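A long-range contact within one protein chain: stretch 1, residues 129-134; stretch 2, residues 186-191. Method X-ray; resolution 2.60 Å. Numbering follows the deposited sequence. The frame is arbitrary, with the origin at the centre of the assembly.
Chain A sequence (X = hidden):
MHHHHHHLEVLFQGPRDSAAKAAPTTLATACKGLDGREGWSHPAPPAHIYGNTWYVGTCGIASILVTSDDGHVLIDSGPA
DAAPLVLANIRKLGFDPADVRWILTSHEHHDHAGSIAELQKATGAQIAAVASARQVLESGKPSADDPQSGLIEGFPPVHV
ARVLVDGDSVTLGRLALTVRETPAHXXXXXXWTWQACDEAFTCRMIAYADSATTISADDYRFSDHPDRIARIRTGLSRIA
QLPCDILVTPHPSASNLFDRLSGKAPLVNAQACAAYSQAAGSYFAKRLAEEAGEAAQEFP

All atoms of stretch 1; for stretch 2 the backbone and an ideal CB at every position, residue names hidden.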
# COMPACT_ATOMS: atom_id res chain seq x y z
N ALA A 129 4.72 6.74 10.07
CA ALA A 129 3.80 5.61 10.10
C ALA A 129 2.75 5.82 11.19
O ALA A 129 2.96 6.56 12.16
CB ALA A 129 4.54 4.29 10.32
N VAL A 130 1.61 5.15 11.01
CA VAL A 130 0.53 5.17 12.00
C VAL A 130 0.98 4.45 13.26
O VAL A 130 1.77 3.50 13.23
CB VAL A 130 -0.76 4.54 11.44
CG1 VAL A 130 -1.23 5.28 10.23
CG2 VAL A 130 -0.55 3.07 11.14
N ALA A 131 0.44 4.88 14.39
CA ALA A 131 0.84 4.25 15.64
C ALA A 131 0.56 2.74 15.62
O ALA A 131 1.36 1.95 16.13
CB ALA A 131 0.14 4.93 16.82
N SER A 132 -0.57 2.33 15.04
CA SER A 132 -0.91 0.91 15.00
C SER A 132 0.14 0.06 14.27
O SER A 132 0.10 -1.18 14.38
CB SER A 132 -2.27 0.74 14.34
OG SER A 132 -3.23 1.52 15.03
N ALA A 133 1.05 0.68 13.52
CA ALA A 133 2.09 -0.06 12.82
C ALA A 133 3.46 0.05 13.48
O ALA A 133 4.30 -0.82 13.25
CB ALA A 133 2.20 0.42 11.37
N ARG A 134 3.68 1.06 14.33
CA ARG A 134 5.03 1.38 14.80
C ARG A 134 5.74 0.16 15.38
O ARG A 134 6.90 -0.11 15.04
CB ARG A 134 4.96 2.51 15.83
CG ARG A 134 6.31 3.17 16.09
CD ARG A 134 6.34 3.85 17.43
NE ARG A 134 5.79 2.95 18.43
CZ ARG A 134 6.50 2.03 19.07
NH1 ARG A 134 7.79 1.90 18.82
NH2 ARG A 134 5.91 1.24 19.97
N UNK A 186 -4.60 -5.93 8.40
CA UNK A 186 -3.65 -6.13 9.49
C UNK A 186 -3.89 -5.04 10.52
O UNK A 186 -4.58 -4.05 10.24
CB UNK A 186 -2.20 -6.11 8.99
N UNK A 187 -3.32 -5.17 11.71
CA UNK A 187 -3.51 -4.10 12.70
C UNK A 187 -2.95 -2.77 12.27
O UNK A 187 -3.56 -1.72 12.56
CB UNK A 187 -2.87 -4.50 14.03
N UNK A 188 -1.80 -2.76 11.58
CA UNK A 188 -1.11 -1.55 11.19
C UNK A 188 -1.52 -0.98 9.85
O UNK A 188 -0.90 -0.02 9.38
CB UNK A 188 0.40 -1.82 11.17
N UNK A 189 -2.54 -1.54 9.22
CA UNK A 189 -2.89 -1.13 7.87
C UNK A 189 -3.23 0.35 7.80
O UNK A 189 -3.98 0.89 8.63
CB UNK A 189 -4.07 -1.96 7.36
N UNK A 190 -2.67 1.02 6.79
CA UNK A 190 -2.91 2.42 6.52
C UNK A 190 -3.25 2.62 5.05
O UNK A 190 -2.80 1.87 4.18
CB UNK A 190 -1.69 3.26 6.91
N UNK A 191 -4.06 3.63 4.78
CA UNK A 191 -4.42 4.04 3.44
C UNK A 191 -4.11 5.52 3.29
O UNK A 191 -4.23 6.29 4.25
CB UNK A 191 -5.89 3.75 3.15

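Stretch 2 passes beside residues 130-133 of stretch 1, and what it meets there is mostly apolar: the branched side chain of Val 130, the methyl of Ala 133, and between them in sequence the CB and carbonyl oxygen of Ser 132.

Position 186 can be dealt with quickly. Its ideal CB has nothing of stretch 1 within 5.5 Å, and its extended backbone (phi/psi -151/167) suits almost any residue, so the contact leaves the choice open. The deposited residue is Ser 186, whose OG is hydrogen-bonded elsewhere in the structure. Its carbonyl oxygen starts a type I turn, accepting a weak hydrogen bond from the backbone N of position 189 (N to O, 3.4 Å).

At position 187 phi/psi of -62/-37 fits the second residue of such a turn. The CA-to-CB bond runs sideways, and the ideal CB lies 4.5 Å from Ser 132 O, near it but short of a close contact. Proline would be favoured by the phi angle, while alanine, serine or a longer polar residue could also be accommodated on this evidence. The residue is Pro 187, with a C-gamma exo ring. Its closest approach to stretch 1 is made by the backbone, Pro 187 O lying 3.3 Å from Ser 132 CB; this is a packing contact, and no hydrogen bond joins the two stretches.

Position 188 is the most constrained. Its CA lies 3.9 Å from the CA of Ala 133, the nearest such approach between the stretches. An ideal CB here would stand 2.9 Å from Ala 133 CB, a clash, and 3.3 Å from Ser 132 O, which is tight. The backbone angles (-90/7) are open to most residues, so it is the lack of space that argues for glycine. Gly 188 is indeed found, and without a side chain its CA can settle 3.4 Å from Ser 132 O. Its own carbonyl oxygen packs against two apolar groups, 3.6 Å from Val 130 CG2 and 3.7 Å from Ala 133 CB.

At position 189 CA-to-CB points away, and the ideal CB finds nothing of stretch 1 within 5.5 Å, so this contact does not choose between polar and apolar residues. Ser 189 occupies it in the t rotamer, with OG hydrogen-bonded elsewhere in the structure.

At position 190 the chain has become a strand (-131/149) and CA-to-CB turns toward stretch 1, bringing the ideal CB 3.9 Å from Val 130 CG1. That methyl offers neither donor nor acceptor, so an apolar side chain is expected; alanine already reaches contact, though valine or another apolar residue is conceivable. The residue is Ala 190, and its CB meets Val 130 CG1 at 3.9 Å, the one apolar side-chain pair across the stretches.

Position 191 continues the strand beyond the reach of stretch 1, which therefore sets no preference. It is Ser 191, its OG hydrogen-bonded elsewhere in the structure.

Stretch 2 186-191: SPGSAS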
# COMPACT_ATOMS: atom_id res chain seq x y z
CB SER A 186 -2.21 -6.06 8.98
OG SER A 186 -1.91 -4.71 8.65
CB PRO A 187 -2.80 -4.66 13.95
CG PRO A 187 -2.93 -6.14 13.79
CD PRO A 187 -2.75 -6.39 12.32
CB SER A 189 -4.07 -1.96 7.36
OG SER A 189 -4.71 -1.26 6.32
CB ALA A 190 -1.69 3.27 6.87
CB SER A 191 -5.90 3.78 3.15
OG SER A 191 -6.12 2.39 2.97
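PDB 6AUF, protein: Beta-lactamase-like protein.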